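Local atomic coordinates of SGNH-hydrolase family esterase (Altererythrobacter indicus, PDB entry 7C2A), a protein that acts as an esterase of the SGNH (GDSL-like) hydrolase family and may, like some relatives, cleave lysophospholipids. Residues 5-16 and 70-81; 110-118 and 138-149. All coordinates share one frame; numbering follows the deposited sequence.

Interaction 1. Residues 5-16 and 70-81; sequences SRVILAFGDSLF and DKPELAIVELGG. With ACT (acetate ion), chain G.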
loop_
_atom_site.group_PDB
_atom_site.type_symbol
_atom_site.label_atom_id
_atom_site.label_comp_id
_atom_site.label_asym_id
_atom_site.label_seq_id
_atom_site.Cartn_x
_atom_site.Cartn_y
_atom_site.Cartn_z
ATOM N N SER A 5 -13.985 22.356 -2.676
ATOM C CA SER A 5 -13.435 21.138 -3.245
ATOM C C SER A 5 -14.078 19.888 -2.648
ATOM O O SER A 5 -14.566 19.887 -1.512
ATOM C CB SER A 5 -11.930 21.113 -2.995
ATOM O OG SER A 5 -11.305 22.210 -3.635
ATOM N N ARG A 6 -14.046 18.814 -3.431
ATOM C CA ARG A 6 -14.495 17.497 -2.994
ATOM C C ARG A 6 -13.419 16.826 -2.150
ATOM O O ARG A 6 -12.261 16.727 -2.563
ATOM C CB ARG A 6 -14.780 16.605 -4.202
ATOM C CG ARG A 6 -15.551 17.278 -5.328
ATOM C CD ARG A 6 -16.988 17.626 -4.916
ATOM N NE ARG A 6 -17.675 16.512 -4.264
ATOM C CZ ARG A 6 -18.225 15.491 -4.920
ATOM N NH1 ARG A 6 -18.169 15.421 -6.244
ATOM N NH2 ARG A 6 -18.820 14.517 -4.239
ATOM N N VAL A 7 -13.806 16.305 -0.998
ATOM C CA VAL A 7 -12.849 15.756 -0.051
ATOM C C VAL A 7 -12.711 14.253 -0.253
ATOM O O VAL A 7 -13.700 13.512 -0.196
ATOM C CB VAL A 7 -13.255 16.103 1.384
ATOM C CG1 VAL A 7 -12.297 15.478 2.371
ATOM C CG2 VAL A 7 -13.312 17.626 1.553
ATOM N N ILE A 8 -11.482 13.797 -0.477
ATOM C CA ILE A 8 -11.180 12.382 -0.661
ATOM C C ILE A 8 -10.134 11.989 0.368
ATOM O O ILE A 8 -9.128 12.683 0.524
ATOM C CB ILE A 8 -10.657 12.088 -2.081
ATOM C CG1 ILE A 8 -11.681 12.526 -3.136
ATOM C CG2 ILE A 8 -10.292 10.609 -2.222
ATOM C CD1 ILE A 8 -11.185 12.424 -4.568
ATOM N N LEU A 9 -10.376 10.892 1.082
ATOM C CA LEU A 9 -9.390 10.352 2.012
ATOM C C LEU A 9 -8.534 9.308 1.302
ATOM O O LEU A 9 -9.066 8.322 0.791
ATOM C CB LEU A 9 -10.111 9.702 3.189
ATOM C CG LEU A 9 -9.189 9.045 4.214
ATOM C CD1 LEU A 9 -8.321 10.090 4.905
ATOM C CD2 LEU A 9 -9.975 8.246 5.251
ATOM N N ALA A 10 -7.222 9.517 1.273
ATOM C CA ALA A 10 -6.277 8.533 0.742
ATOM C C ALA A 10 -5.645 7.824 1.936
ATOM O O ALA A 10 -4.725 8.344 2.568
ATOM C CB ALA A 10 -5.240 9.216 -0.148
ATOM N N PHE A 11 -6.160 6.636 2.261
ATOM C CA PHE A 11 -5.799 5.916 3.480
ATOM C C PHE A 11 -4.916 4.742 3.081
ATOM O O PHE A 11 -5.414 3.758 2.532
ATOM C CB PHE A 11 -7.075 5.442 4.177
ATOM C CG PHE A 11 -6.860 4.930 5.574
ATOM C CD1 PHE A 11 -6.606 5.801 6.619
ATOM C CD2 PHE A 11 -6.918 3.564 5.853
ATOM C CE1 PHE A 11 -6.412 5.334 7.923
ATOM C CE2 PHE A 11 -6.734 3.086 7.147
ATOM C CZ PHE A 11 -6.476 3.966 8.180
ATOM N N GLY A 12 -3.619 4.839 3.330
ATOM C CA GLY A 12 -2.706 3.826 2.855
ATOM C C GLY A 12 -1.361 3.844 3.524
ATOM O O GLY A 12 -1.210 4.314 4.650
ATOM N N ASP A 13 -0.379 3.303 2.810
ATOM C CA ASP A 13 0.959 3.087 3.349
ATOM C C ASP A 13 1.984 3.925 2.591
ATOM O O ASP A 13 1.676 5.049 2.184
ATOM C CB ASP A 13 1.309 1.588 3.406
ATOM C CG ASP A 13 1.157 0.894 2.072
ATOM O OD1 ASP A 13 1.346 1.562 1.028
ATOM O OD2 ASP A 13 0.878 -0.325 2.046
ATOM N N SER A 14 3.193 3.400 2.393
ATOM C CA SER A 14 4.231 4.177 1.717
ATOM C C SER A 14 3.872 4.525 0.279
ATOM O O SER A 14 4.435 5.483 -0.268
ATOM C CB SER A 14 5.569 3.439 1.751
ATOM O OG SER A 14 5.448 2.152 1.172
ATOM N N LEU A 15 2.965 3.776 -0.351
ATOM C CA LEU A 15 2.557 4.102 -1.713
ATOM C C LEU A 15 1.672 5.336 -1.773
ATOM O O LEU A 15 1.559 5.954 -2.839
ATOM C CB LEU A 15 1.848 2.910 -2.354
ATOM C CG LEU A 15 2.634 1.602 -2.438
ATOM C CD1 LEU A 15 1.789 0.523 -3.090
ATOM C CD2 LEU A 15 3.925 1.794 -3.227
ATOM N N PHE A 16 1.004 5.684 -0.677
ATOM C CA PHE A 16 0.305 6.956 -0.585
ATOM C C PHE A 16 1.143 8.033 0.090
ATOM O O PHE A 16 1.057 9.200 -0.299
ATOM C CB PHE A 16 -1.024 6.792 0.166
ATOM C CG PHE A 16 -2.142 6.204 -0.662
ATOM C CD1 PHE A 16 -1.946 5.802 -1.973
ATOM C CD2 PHE A 16 -3.399 6.058 -0.107
ATOM C CE1 PHE A 16 -3.000 5.270 -2.710
ATOM C CE2 PHE A 16 -4.447 5.527 -0.830
ATOM C CZ PHE A 16 -4.253 5.144 -2.140
ATOM N N ASP A 70 -13.756 18.068 7.500
ATOM C CA ASP A 70 -14.766 17.786 6.494
ATOM C C ASP A 70 -14.820 16.286 6.267
ATOM O O ASP A 70 -13.792 15.659 5.988
ATOM C CB ASP A 70 -14.419 18.443 5.160
ATOM C CG ASP A 70 -14.305 19.940 5.260
ATOM O OD1 ASP A 70 -15.222 20.579 5.828
ATOM O OD2 ASP A 70 -13.289 20.471 4.758
ATOM N N LYS A 71 -16.010 15.725 6.356
ATOM C CA LYS A 71 -16.168 14.291 6.194
ATOM C C LYS A 71 -15.763 13.878 4.782
ATOM O O LYS A 71 -16.198 14.507 3.804
ATOM C CB LYS A 71 -17.627 13.927 6.425
ATOM C CG LYS A 71 -17.894 12.449 6.445
ATOM C CD LYS A 71 -19.370 12.187 6.664
ATOM C CE LYS A 71 -19.613 10.714 6.876
ATOM N NZ LYS A 71 -21.038 10.455 7.233
ATOM N N PRO A 72 -14.950 12.838 4.624
ATOM C CA PRO A 72 -14.592 12.395 3.275
ATOM C C PRO A 72 -15.815 11.993 2.474
ATOM O O PRO A 72 -16.746 11.364 2.983
ATOM C CB PRO A 72 -13.679 11.194 3.534
ATOM C CG PRO A 72 -13.082 11.472 4.886
ATOM C CD PRO A 72 -14.205 12.105 5.663
ATOM N N GLU A 73 -15.790 12.360 1.198
ATOM C CA GLU A 73 -16.825 11.978 0.257
ATOM C C GLU A 73 -16.481 10.695 -0.495
ATOM O O GLU A 73 -17.350 10.114 -1.149
ATOM C CB GLU A 73 -17.098 13.149 -0.700
ATOM C CG GLU A 73 -17.510 14.423 0.054
ATOM C CD GLU A 73 -17.553 15.661 -0.825
ATOM O OE1 GLU A 73 -16.658 16.524 -0.678
ATOM O OE2 GLU A 73 -18.494 15.771 -1.640
ATOM N N LEU A 74 -15.249 10.226 -0.361
ATOM C CA LEU A 74 -14.776 8.963 -0.899
ATOM C C LEU A 74 -13.550 8.622 -0.075
ATOM O O LEU A 74 -12.762 9.511 0.251
ATOM C CB LEU A 74 -14.362 9.108 -2.368
ATOM C CG LEU A 74 -13.606 7.939 -3.003
ATOM C CD1 LEU A 74 -14.490 6.712 -3.104
ATOM C CD2 LEU A 74 -13.095 8.319 -4.386
ATOM N N ALA A 75 -13.402 7.344 0.266
ATOM C CA ALA A 75 -12.205 6.843 0.932
ATOM C C ALA A 75 -11.537 5.834 0.016
ATOM O O ALA A 75 -12.169 4.855 -0.397
ATOM C CB ALA A 75 -12.544 6.169 2.263
ATOM N N ILE A 76 -10.266 6.065 -0.284
ATOM C CA ILE A 76 -9.454 5.136 -1.057
ATOM C C ILE A 76 -8.586 4.378 -0.071
ATOM O O ILE A 76 -7.801 4.986 0.661
ATOM C CB ILE A 76 -8.583 5.872 -2.088
ATOM C CG1 ILE A 76 -9.418 6.820 -2.961
ATOM C CG2 ILE A 76 -7.813 4.855 -2.918
ATOM C CD1 ILE A 76 -8.594 7.702 -3.904
ATOM N N VAL A 77 -8.713 3.053 -0.036
ATOM C CA VAL A 77 -8.031 2.234 0.965
ATOM C C VAL A 77 -6.980 1.393 0.258
ATOM O O VAL A 77 -7.302 0.605 -0.643
ATOM C CB VAL A 77 -9.014 1.353 1.746
ATOM C CG1 VAL A 77 -8.266 0.434 2.704
ATOM C CG2 VAL A 77 -10.023 2.204 2.491
ATOM N N GLU A 78 -5.725 1.545 0.684
ATOM C CA GLU A 78 -4.568 0.940 0.026
ATOM C C GLU A 78 -3.665 0.361 1.113
ATOM O O GLU A 78 -2.753 1.028 1.587
ATOM C CB GLU A 78 -3.855 2.008 -0.796
ATOM C CG GLU A 78 -2.594 1.563 -1.490
ATOM C CD GLU A 78 -1.331 1.822 -0.678
ATOM O OE1 GLU A 78 -0.495 0.890 -0.627
ATOM O OE2 GLU A 78 -1.155 2.924 -0.116
ATOM N N LEU A 79 -3.931 -0.879 1.519
ATOM C CA LEU A 79 -3.178 -1.490 2.604
ATOM C C LEU A 79 -3.060 -2.984 2.348
ATOM O O LEU A 79 -3.909 -3.593 1.688
ATOM C CB LEU A 79 -3.841 -1.280 3.967
ATOM C CG LEU A 79 -3.789 0.143 4.509
ATOM C CD1 LEU A 79 -4.652 0.232 5.757
ATOM C CD2 LEU A 79 -2.369 0.536 4.829
ATOM N N GLY A 80 -2.018 -3.572 2.929
ATOM C CA GLY A 80 -1.778 -5.003 2.845
ATOM C C GLY A 80 -0.393 -5.335 2.342
ATOM O O GLY A 80 0.137 -6.416 2.616
ATOM N N GLY A 81 0.212 -4.408 1.602
ATOM C CA GLY A 81 1.562 -4.640 1.122
ATOM C C GLY A 81 2.550 -4.903 2.243
ATOM O O GLY A 81 3.436 -5.749 2.113
HETATM C C ACT G . -17.847 16.820 -9.182
HETATM O O ACT G . -18.650 15.845 -9.226
HETATM O OXT ACT G . -17.077 17.168 -8.246
HETATM C CH3 ACT G . -17.781 17.720 -10.456
HETATM O O HOH W 1 0.290 -2.180 3.927
HETATM O O HOH W 2 -0.598 -1.951 0.469
#

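Interaction 2. Residues 110-118 and 138-149; sequences PILLMGMRA and AEKYDAKLVPFF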
loop_
_atom_site.group_PDB
_atom_site.type_symbol
_atom_site.label_atom_id
_atom_site.label_comp_id
_atom_site.label_asym_id
_atom_site.label_seq_id
_atom_site.Cartn_x
_atom_site.Cartn_y
_atom_site.Cartn_z
ATOM N N PRO A 110 -18.339 6.233 0.799
ATOM C CA PRO A 110 -18.021 5.333 -0.313
ATOM C C PRO A 110 -16.559 4.917 -0.310
ATOM O O PRO A 110 -15.675 5.679 0.082
ATOM C CB PRO A 110 -18.349 6.178 -1.550
ATOM C CG PRO A 110 -19.344 7.188 -1.079
ATOM C CD PRO A 110 -18.929 7.502 0.334
ATOM N N ILE A 111 -16.312 3.706 -0.803
ATOM C CA ILE A 111 -15.002 3.068 -0.726
ATOM C C ILE A 111 -14.505 2.718 -2.122
ATOM O O ILE A 111 -15.233 2.105 -2.916
ATOM C CB ILE A 111 -15.068 1.776 0.104
ATOM C CG1 ILE A 111 -15.559 2.054 1.524
ATOM C CG2 ILE A 111 -13.711 1.072 0.122
ATOM C CD1 ILE A 111 -16.070 0.814 2.217
ATOM N N LEU A 112 -13.246 3.048 -2.391
ATOM C CA LEU A 112 -12.485 2.474 -3.493
ATOM C C LEU A 112 -11.316 1.703 -2.892
ATOM O O LEU A 112 -10.495 2.274 -2.165
ATOM C CB LEU A 112 -11.979 3.567 -4.434
ATOM C CG LEU A 112 -11.079 3.104 -5.578
ATOM C CD1 LEU A 112 -11.821 2.152 -6.497
ATOM C CD2 LEU A 112 -10.556 4.305 -6.350
ATOM N N LEU A 113 -11.236 0.414 -3.188
ATOM C CA LEU A 113 -10.190 -0.455 -2.672
ATOM C C LEU A 113 -9.097 -0.628 -3.718
ATOM O O LEU A 113 -9.384 -0.985 -4.861
ATOM C CB LEU A 113 -10.799 -1.812 -2.333
ATOM C CG LEU A 113 -9.984 -2.795 -1.498
ATOM C CD1 LEU A 113 -9.647 -2.234 -0.123
ATOM C CD2 LEU A 113 -10.730 -4.112 -1.357
ATOM N N MET A 114 -7.851 -0.393 -3.313
ATOM C CA MET A 114 -6.687 -0.574 -4.220
ATOM C C MET A 114 -6.159 -1.999 -4.020
ATOM O O MET A 114 -5.621 -2.294 -2.941
ATOM C CB MET A 114 -5.592 0.447 -3.904
ATOM C CG MET A 114 -6.005 1.879 -4.221
ATOM S SD MET A 114 -6.648 2.038 -5.909
ATOM C CE MET A 114 -6.328 3.772 -6.232
ATOM N N GLY A 115 -6.339 -2.856 -5.027
ATOM C CA GLY A 115 -5.909 -4.264 -4.936
ATOM C C GLY A 115 -4.399 -4.410 -4.883
ATOM O O GLY A 115 -3.708 -3.783 -5.692
ATOM N N MET A 116 -3.914 -5.221 -3.946
ATOM C CA MET A 116 -2.459 -5.495 -3.826
ATOM C C MET A 116 -2.211 -6.920 -4.330
ATOM O O MET A 116 -3.121 -7.748 -4.232
ATOM C CB MET A 116 -1.975 -5.359 -2.379
ATOM C CG MET A 116 -2.275 -3.996 -1.761
ATOM S SD MET A 116 -1.669 -2.573 -2.718
ATOM C CE MET A 116 0.098 -2.862 -2.672
ATOM N N ARG A 117 -1.015 -7.177 -4.853
ATOM C CA ARG A 117 -0.684 -8.519 -5.399
ATOM C C ARG A 117 0.605 -9.019 -4.751
ATOM O O ARG A 117 1.535 -8.226 -4.561
ATOM C CB ARG A 117 -0.547 -8.455 -6.922
ATOM C CG ARG A 117 -1.858 -8.169 -7.638
ATOM C CD ARG A 117 -2.782 -9.369 -7.588
ATOM N NE ARG A 117 -4.064 -9.098 -8.219
ATOM C CZ ARG A 117 -4.260 -9.002 -9.528
ATOM N NH1 ARG A 117 -3.251 -9.163 -10.369
ATOM N NH2 ARG A 117 -5.469 -8.749 -9.987
ATOM N N ALA A 118 0.640 -10.310 -4.451
ATOM C CA ALA A 118 1.834 -10.880 -3.799
ATOM C C ALA A 118 2.868 -11.244 -4.862
ATOM O O ALA A 118 2.492 -11.746 -5.929
ATOM C CB ALA A 118 1.434 -12.096 -2.998
ATOM N N ALA A 138 -14.110 -6.358 -1.709
ATOM C CA ALA A 138 -14.869 -5.425 -2.532
ATOM C C ALA A 138 -16.310 -5.885 -2.685
ATOM O O ALA A 138 -17.241 -5.074 -2.608
ATOM C CB ALA A 138 -14.196 -5.264 -3.896
ATOM N N GLU A 139 -16.518 -7.181 -2.906
ATOM C CA GLU A 139 -17.879 -7.697 -3.008
ATOM C C GLU A 139 -18.606 -7.558 -1.681
ATOM O O GLU A 139 -19.744 -7.075 -1.627
ATOM C CB GLU A 139 -17.845 -9.163 -3.439
ATOM C CG GLU A 139 -19.161 -9.674 -4.021
ATOM C CD GLU A 139 -20.164 -10.090 -2.958
ATOM O OE1 GLU A 139 -19.748 -10.352 -1.809
ATOM O OE2 GLU A 139 -21.372 -10.164 -3.276
ATOM N N LYS A 140 -17.955 -7.967 -0.593
ATOM C CA LYS A 140 -18.643 -8.012 0.689
ATOM C C LYS A 140 -19.074 -6.626 1.138
ATOM O O LYS A 140 -20.169 -6.456 1.688
ATOM C CB LYS A 140 -17.736 -8.658 1.730
ATOM C CG LYS A 140 -18.382 -8.769 3.095
ATOM C CD LYS A 140 -17.530 -9.576 4.053
ATOM C CE LYS A 140 -18.121 -9.563 5.456
ATOM N NZ LYS A 140 -17.367 -10.460 6.370
ATOM N N TYR A 141 -18.237 -5.618 0.909
ATOM C CA TYR A 141 -18.484 -4.282 1.423
ATOM C C TYR A 141 -18.968 -3.311 0.357
ATOM O O TYR A 141 -18.974 -2.099 0.598
ATOM C CB TYR A 141 -17.252 -3.765 2.174
ATOM C CG TYR A 141 -17.015 -4.591 3.410
ATOM C CD1 TYR A 141 -17.815 -4.427 4.527
ATOM C CD2 TYR A 141 -16.047 -5.581 3.438
ATOM C CE1 TYR A 141 -17.637 -5.203 5.649
ATOM C CE2 TYR A 141 -15.856 -6.361 4.561
ATOM C CZ TYR A 141 -16.654 -6.168 5.671
ATOM O OH TYR A 141 -16.464 -6.953 6.789
ATOM N N ASP A 142 -19.397 -3.820 -0.799
ATOM C CA ASP A 142 -19.917 -2.993 -1.890
ATOM C C ASP A 142 -18.962 -1.852 -2.220
ATOM O O ASP A 142 -19.353 -0.688 -2.345
ATOM C CB ASP A 142 -21.326 -2.478 -1.588
ATOM C CG ASP A 142 -22.321 -3.600 -1.354
ATOM O OD1 ASP A 142 -22.367 -4.535 -2.181
ATOM O OD2 ASP A 142 -23.062 -3.544 -0.348
ATOM N N ALA A 143 -17.689 -2.198 -2.344
ATOM C CA ALA A 143 -16.650 -1.235 -2.661
ATOM C C ALA A 143 -16.229 -1.409 -4.108
ATOM O O ALA A 143 -16.210 -2.526 -4.635
ATOM C CB ALA A 143 -15.436 -1.447 -1.760
ATOM N N LYS A 144 -15.889 -0.307 -4.751
ATOM C CA LYS A 144 -15.249 -0.416 -6.049
ATOM C C LYS A 144 -13.817 -0.892 -5.858
ATOM O O LYS A 144 -13.209 -0.675 -4.809
ATOM C CB LYS A 144 -15.307 0.924 -6.773
ATOM C CG LYS A 144 -16.732 1.261 -7.223
ATOM C CD LYS A 144 -16.844 2.641 -7.829
ATOM C CE LYS A 144 -18.184 2.827 -8.533
ATOM N NZ LYS A 144 -19.255 3.288 -7.604
ATOM N N LEU A 145 -13.291 -1.581 -6.865
ATOM C CA LEU A 145 -11.985 -2.214 -6.765
ATOM C C LEU A 145 -11.142 -1.844 -7.973
ATOM O O LEU A 145 -11.596 -1.977 -9.116
ATOM C CB LEU A 145 -12.126 -3.739 -6.703
ATOM C CG LEU A 145 -10.819 -4.530 -6.752
ATOM C CD1 LEU A 145 -10.014 -4.345 -5.478
ATOM C CD2 LEU A 145 -11.106 -6.000 -6.991
ATOM N N VAL A 146 -9.918 -1.388 -7.725
ATOM C CA VAL A 146 -8.854 -1.411 -8.723
ATOM C C VAL A 146 -8.122 -2.738 -8.541
ATOM O O VAL A 146 -7.469 -2.925 -7.505
ATOM C CB VAL A 146 -7.893 -0.229 -8.554
ATOM C CG1 VAL A 146 -6.667 -0.416 -9.429
ATOM C CG2 VAL A 146 -8.593 1.090 -8.894
ATOM N N PRO A 147 -8.251 -3.690 -9.465
ATOM C CA PRO A 147 -7.766 -5.043 -9.159
ATOM C C PRO A 147 -6.282 -5.101 -8.850
ATOM O O PRO A 147 -5.868 -5.857 -7.963
ATOM C CB PRO A 147 -8.132 -5.841 -10.418
ATOM C CG PRO A 147 -9.302 -5.104 -10.990
ATOM C CD PRO A 147 -9.032 -3.647 -10.713
ATOM N N PHE A 148 -5.462 -4.315 -9.545
ATOM C CA PHE A 148 -4.005 -4.388 -9.393
ATOM C C PHE A 148 -3.486 -2.950 -9.421
ATOM O O PHE A 148 -3.176 -2.405 -10.484
ATOM C CB PHE A 148 -3.415 -5.261 -10.498
ATOM C CG PHE A 148 -1.920 -5.505 -10.400
ATOM C CD1 PHE A 148 -1.174 -5.114 -9.316
ATOM C CD2 PHE A 148 -1.269 -6.140 -11.441
ATOM C CE1 PHE A 148 0.203 -5.354 -9.270
ATOM C CE2 PHE A 148 0.097 -6.381 -11.396
ATOM C CZ PHE A 148 0.831 -5.988 -10.319
ATOM N N PHE A 149 -3.378 -2.345 -8.241
ATOM C CA PHE A 149 -3.016 -0.934 -8.160
ATOM C C PHE A 149 -1.685 -0.648 -8.847
ATOM O O PHE A 149 -1.545 0.368 -9.536
ATOM C CB PHE A 149 -2.985 -0.521 -6.692
ATOM C CG PHE A 149 -2.540 0.890 -6.468
ATOM C CD1 PHE A 149 -3.146 1.935 -7.144
ATOM C CD2 PHE A 149 -1.520 1.179 -5.582
ATOM C CE1 PHE A 149 -2.738 3.243 -6.941
ATOM C CE2 PHE A 149 -1.116 2.493 -5.378
ATOM C CZ PHE A 149 -1.729 3.517 -6.069
HETATM O O HOH W 3 -18.732 2.101 -1.348
#

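Interaction 1. Residues 5-16 and 70-81
E78 lays its CB over one face of the F16 ring, a CH-pi contact 3.8 Å from that ring's centroid, while I76 CG2 meets the ring at its edge. The R6 guanidinium, at the far end of the contact, works through its rim: E73 OE2 and an acetate oxygen both lie near its plane. Between these ends, strands 6-12 and 74-78 run parallel as neighbours in the flavodoxin-like sheet of the SGNH hydrolases, and the first leads into the GDSL motif G12-D13-S14-L15. Backbone bonds join L9 to L74 and I76, then F11 to I76 and E78. L9 and F11 face helix 54-66; I8 CG2 packs on I76 CD1 (3.8 Å) on the other side of the sheet.

The R6 chain bends at chi2 and chi3 to bring NE and NH2 side-on to E73. Both nitrogens reach E73 OE2 from the same face of its carboxylate, NE at 2.8 Å, and V7 N holds E73 OE1 at 2.9 Å.

D13 CG is tucked between the backbone N and the carbonyl carbon (chi1 55°), which lets OD1 cap the following helix by accepting from L15 N. D13 OD1 lies only 2.6 Å from E78 OE1, so one of these acids probably holds a proton. E78 OE2 receives D13 N at 3.1 Å. Two waters, each 2.7 Å from D13 OD2, pass the contact on to G80 N and G81 N.

Interaction 2. Residues 110-118 and 138-149
V146 O receives G115 N at 2.7 Å, the shortest hydrogen bond of the contact, just past the end of strand 111-114, which runs parallel to strand 144-146; a beta-alpha-beta crossover through helices 124-131 and 133-140 connects the two strands. The ladder begins with K144 N on I111 O and continues through L113, whose N binds K144 O and whose O takes V146 N. G115 O accepts F149 N in its carbonyl plane, at 2.9 Å, so both polar backbone atoms of G115 are used. A side chain at G115 would run into V146 O and P147 O.

On one face of the sheet the M114 chain bends at chi2, laying SD alongside V146 CG2 at 3.7 Å. The same side chain crosses F149: M114 CG lies over one ring face, offset toward the rim, and SD makes an oblique Met-aromatic contact. F149 CG stands opposite the backbone N (chi1 176°), bringing its ring to M114 as well as edge-to-face with Y27. On the other face L113 CB meets L145 CD1, with helix 133-140 packed beside them.

R117 lies across F148. Its CG sits over the ring, 3.9 Å from the F148 centroid, and the guanidinium continues across F148 with its plane 28° from that of the ring. An alanine replacing F148 would take away the ring beneath R117 CG and is likely to leave the arginine chain freer to swing away from this end of the sheet.

At the opposite end, helix 133-140 closes in a Schellman motif with D142 as its C-prime residue, and A143 N returns to A138 O. There A143 CB touches I111 CG2 at 3.6 Å, and one water accepts from I111 N and donates to D142 O, 3.0 Å from each.

Overall arrangement
The two interactions belong to one parallel sheet and meet where strands 74-78 and 111-114 lie side by side: A75 N and V77 N probably bond to P110 O and L112 O. Interaction 1 is mostly buried, joining the middle of the sheet, whereas interaction 2 adds the outermost strand, 144-146, and is only partly buried. Their chemistry follows from this. In 5-16 with 70-81, acidic groups meet backbone nitrogens and waters at the GDSL end, and a salt bridge closes the outer end. In 110-118 with 138-149, apart from the strand ladder, sulfur, aliphatic and aromatic groups predominate. M114 also touches I76 and E78, linking the two contacts through side chains.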